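Long-range contact in probable oxidoreductase (Pseudomonas aeruginosa, PDB 4B7X), which probably catalyses NADP-dependent oxidation or reduction of a substrate not yet identified, as a medium-chain dehydrogenase/reductase: residues Asn8-Leu13 with Gly71-Ala76. Numbering follows the deposited sequence.
Sequences NRQYQL and GEVMRA
L13, G71 and V73 bury the most surface where the end of strand 7-13 meets the loop leading into strand 77-85, a worked example of a loop held to a strand mainly through main-chain atoms. L13 is gripped twice: its N donates to E72 O at 3.0 Å, and its O accepts G71 N at 2.7 Å. G71 has a positive phi (86°), a conformation glycine takes readily. Two residues back along the strand and two on along the loop, M74 N donates to Y11 O at 2.8 Å; this bond and L13 N to E72 O flank the Q12-V73 pair, a single beta bridge. The CA of Q12 adds a C-H...O contact to E72 O (3.2 Å). V73 points its CB away from the strand, yet with CG1 anti to its backbone N (chi1 -179°), CG2 sits beside that N and packs on the side-chain amide of Q10, the two side chains crossing at about a right angle. Strand 26-32 pairs antiparallel with strand 7-13, bonding to the backbones of Q10 and Q12. Since all three hydrogen bonds are between backbone groups, the joint probably rests more on the path of the loop backbone than on which side chains it carries.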
ATOM      1  N   ASN H   8      -1.741 -19.136 -41.628  1.00 55.25           N
ATOM      2  CA  ASN H   8      -1.886 -18.725 -40.252  1.00 51.63           C
ATOM      3  C   ASN H   8      -2.154 -17.222 -40.207  1.00 51.01           C
ATOM      4  O   ASN H   8      -1.272 -16.398 -40.460  1.00 49.72           O
ATOM      5  CB  ASN H   8      -0.650 -19.136 -39.434  1.00 52.25           C
ATOM      6  CG  ASN H   8      -0.720 -18.693 -37.976  1.00 51.15           C
ATOM      7  OD1 ASN H   8      -1.791 -18.667 -37.354  1.00 47.35           O
ATOM      8  ND2 ASN H   8       0.435 -18.341 -37.425  1.00 47.40           N
ATOM      9  N   ARG H   9      -3.404 -16.875 -39.922  1.00 49.03           N
ATOM     10  CA  ARG H   9      -3.784 -15.477 -39.766  1.00 51.78           C
ATOM     11  C   ARG H   9      -3.292 -14.956 -38.415  1.00 49.54           C
ATOM     12  O   ARG H   9      -3.351 -15.662 -37.409  1.00 48.42           O
ATOM     13  CB  ARG H   9      -5.297 -15.309 -39.868  1.00 50.47           C
ATOM     14  CG  ARG H   9      -5.907 -15.778 -41.182  1.00 49.21           C
ATOM     15  CD  ARG H   9      -7.426 -15.719 -41.108  1.00 47.69           C
ATOM     16  NE  ARG H   9      -7.953 -16.586 -40.052  1.00 46.80           N
ATOM     17  CZ  ARG H   9      -9.173 -16.489 -39.532  1.00 47.07           C
ATOM     18  NH1 ARG H   9     -10.018 -15.563 -39.967  1.00 46.13           N
ATOM     19  NH2 ARG H   9      -9.554 -17.327 -38.573  1.00 45.52           N
ATOM     20  N   GLN H  10      -2.809 -13.717 -38.403  1.00 51.40           N
ATOM     21  CA  GLN H  10      -2.273 -13.116 -37.188  1.00 51.42           C
ATOM     22  C   GLN H  10      -2.457 -11.610 -37.144  1.00 52.19           C
ATOM     23  O   GLN H  10      -2.243 -10.913 -38.139  1.00 52.33           O
ATOM     24  CB  GLN H  10      -0.791 -13.481 -37.004  1.00 51.58           C
ATOM     25  CG  GLN H  10       0.104 -13.177 -38.199  1.00 50.74           C
ATOM     26  CD  GLN H  10       1.504 -13.729 -38.035  1.00 47.13           C
ATOM     27  OE1 GLN H  10       1.688 -14.874 -37.634  1.00 47.87           O
ATOM     28  NE2 GLN H  10       2.502 -12.910 -38.340  1.00 48.74           N
ATOM     29  N   TYR H  11      -2.866 -11.111 -35.982  1.00 51.85           N
ATOM     30  CA  TYR H  11      -2.852  -9.675 -35.753  1.00 50.63           C
ATOM     31  C   TYR H  11      -1.490  -9.278 -35.214  1.00 52.67           C
ATOM     32  O   TYR H  11      -1.005  -9.845 -34.232  1.00 55.17           O
ATOM     33  CB  TYR H  11      -3.974  -9.240 -34.808  1.00 49.36           C
ATOM     34  CG  TYR H  11      -5.279  -8.889 -35.504  1.00 45.52           C
ATOM     35  CD1 TYR H  11      -5.375  -7.759 -36.309  1.00 45.10           C
ATOM     36  CD2 TYR H  11      -6.422  -9.677 -35.336  1.00 45.14           C
ATOM     37  CE1 TYR H  11      -6.563  -7.429 -36.942  1.00 44.83           C
ATOM     38  CE2 TYR H  11      -7.615  -9.357 -35.969  1.00 42.46           C
ATOM     39  CZ  TYR H  11      -7.676  -8.232 -36.772  1.00 43.66           C
ATOM     40  OH  TYR H  11      -8.849  -7.888 -37.403  1.00 41.40           O
ATOM     41  N   GLN H  12      -0.867  -8.323 -35.895  1.00 56.10           N
ATOM     42  CA  GLN H  12       0.437  -7.798 -35.523  1.00 58.54           C
ATOM     43  C   GLN H  12       0.284  -6.417 -34.911  1.00 61.75           C
ATOM     44  O   GLN H  12      -0.637  -5.677 -35.266  1.00 62.61           O
ATOM     45  CB  GLN H  12       1.334  -7.680 -36.759  1.00 57.55           C
ATOM     46  CG  GLN H  12       1.978  -8.977 -37.227  1.00 56.47           C
ATOM     47  CD  GLN H  12       3.014  -8.764 -38.328  1.00 56.19           C
ATOM     48  OE1 GLN H  12       3.227  -7.642 -38.798  1.00 55.76           O
ATOM     49  NE2 GLN H  12       3.666  -9.845 -38.738  1.00 52.74           N
ATOM     50  N   LEU H  13       1.197  -6.062 -34.010  1.00 62.35           N
ATOM     51  CA  LEU H  13       1.271  -4.691 -33.513  1.00 63.41           C
ATOM     52  C   LEU H  13       1.889  -3.825 -34.604  1.00 62.79           C
ATOM     53  O   LEU H  13       3.018  -4.075 -35.024  1.00 64.02           O
ATOM     54  CB  LEU H  13       2.117  -4.602 -32.236  1.00 62.13           C
ATOM     55  CG  LEU H  13       1.627  -3.700 -31.089  1.00 63.96           C
ATOM     56  CD1 LEU H  13       2.743  -3.400 -30.094  1.00 60.32           C
ATOM     57  CD2 LEU H  13       0.998  -2.404 -31.574  1.00 63.74           C
ATOM     58  N   GLY H  71       5.523  -5.173 -35.169  1.00 67.38           N
ATOM     59  CA  GLY H  71       5.637  -6.201 -36.193  1.00 63.79           C
ATOM     60  C   GLY H  71       5.577  -7.608 -35.629  1.00 60.46           C
ATOM     61  O   GLY H  71       5.603  -8.578 -36.372  1.00 59.76           O
ATOM     62  N   GLU H  72       5.495  -7.742 -34.311  1.00 59.57           N
ATOM     63  CA  GLU H  72       5.312  -9.071 -33.738  1.00 55.88           C
ATOM     64  C   GLU H  72       3.822  -9.391 -33.628  1.00 48.92           C
ATOM     65  O   GLU H  72       2.992  -8.501 -33.686  1.00 46.71           O
ATOM     66  CB  GLU H  72       6.027  -9.197 -32.386  1.00 61.40           C
ATOM     67  CG  GLU H  72       7.549  -9.100 -32.476  1.00 67.39           C
ATOM     68  CD  GLU H  72       8.184 -10.265 -33.223  1.00 72.45           C
ATOM     69  OE1 GLU H  72       7.755 -11.420 -33.011  1.00 77.36           O
ATOM     70  OE2 GLU H  72       9.123 -10.030 -34.017  1.00 76.07           O
ATOM     71  N   VAL H  73       3.488 -10.667 -33.490  1.00 43.86           N
ATOM     72  CA  VAL H  73       2.115 -11.086 -33.279  1.00 43.56           C
ATOM     73  C   VAL H  73       1.654 -10.537 -31.934  1.00 46.55           C
ATOM     74  O   VAL H  73       2.433 -10.502 -30.994  1.00 45.37           O
ATOM     75  CB  VAL H  73       2.018 -12.626 -33.280  1.00 43.46           C
ATOM     76  CG1 VAL H  73       0.576 -13.089 -33.081  1.00 41.20           C
ATOM     77  CG2 VAL H  73       2.595 -13.186 -34.569  1.00 42.73           C
ATOM     78  N   MET H  74       0.404 -10.089 -31.849  1.00 46.50           N
ATOM     79  CA  MET H  74      -0.123  -9.532 -30.601  1.00 45.53           C
ATOM     80  C   MET H  74      -0.152 -10.595 -29.502  1.00 45.39           C
ATOM     81  O   MET H  74      -0.523 -11.739 -29.746  1.00 47.23           O
ATOM     82  CB  MET H  74      -1.512  -8.927 -30.826  1.00 44.83           C
ATOM     83  CG  MET H  74      -2.205  -8.427 -29.565  1.00 47.99           C
ATOM     84  SD  MET H  74      -1.321  -7.135 -28.668  1.00 50.30           S
ATOM     85  CE  MET H  74      -2.603  -6.607 -27.527  1.00 48.21           C
ATOM     86  N   ARG H  75       0.277 -10.222 -28.303  1.00 44.39           N
ATOM     87  CA  ARG H  75       0.297 -11.142 -27.175  1.00 43.53           C
ATOM     88  C   ARG H  75      -1.122 -11.544 -26.758  1.00 39.92           C
ATOM     89  O   ARG H  75      -2.020 -10.697 -26.673  1.00 37.21           O
ATOM     90  CB  ARG H  75       1.028 -10.491 -25.991  1.00 48.68           C
ATOM     91  CG  ARG H  75       1.161 -11.391 -24.774  1.00 53.13           C
ATOM     92  CD  ARG H  75       2.191 -10.900 -23.769  1.00 56.01           C
ATOM     93  NE  ARG H  75       2.231 -11.824 -22.639  1.00 60.78           N
ATOM     94  CZ  ARG H  75       3.008 -12.905 -22.574  1.00 64.42           C
ATOM     95  NH1 ARG H  75       3.843 -13.196 -23.568  1.00 67.02           N
ATOM     96  NH2 ARG H  75       2.958 -13.692 -21.506  1.00 61.95           N
ATOM     97  N   ALA H  76      -1.314 -12.833 -26.500  1.00 36.35           N
ATOM     98  CA  ALA H  76      -2.605 -13.337 -26.046  1.00 35.38           C
ATOM     99  C   ALA H  76      -2.499 -14.699 -25.393  1.00 33.43           C
ATOM    100  O   ALA H  76      -1.851 -15.612 -25.910  1.00 34.76           O
ATOM    101  CB  ALA H  76      -3.606 -13.383 -27.192  1.00 36.36           C
TER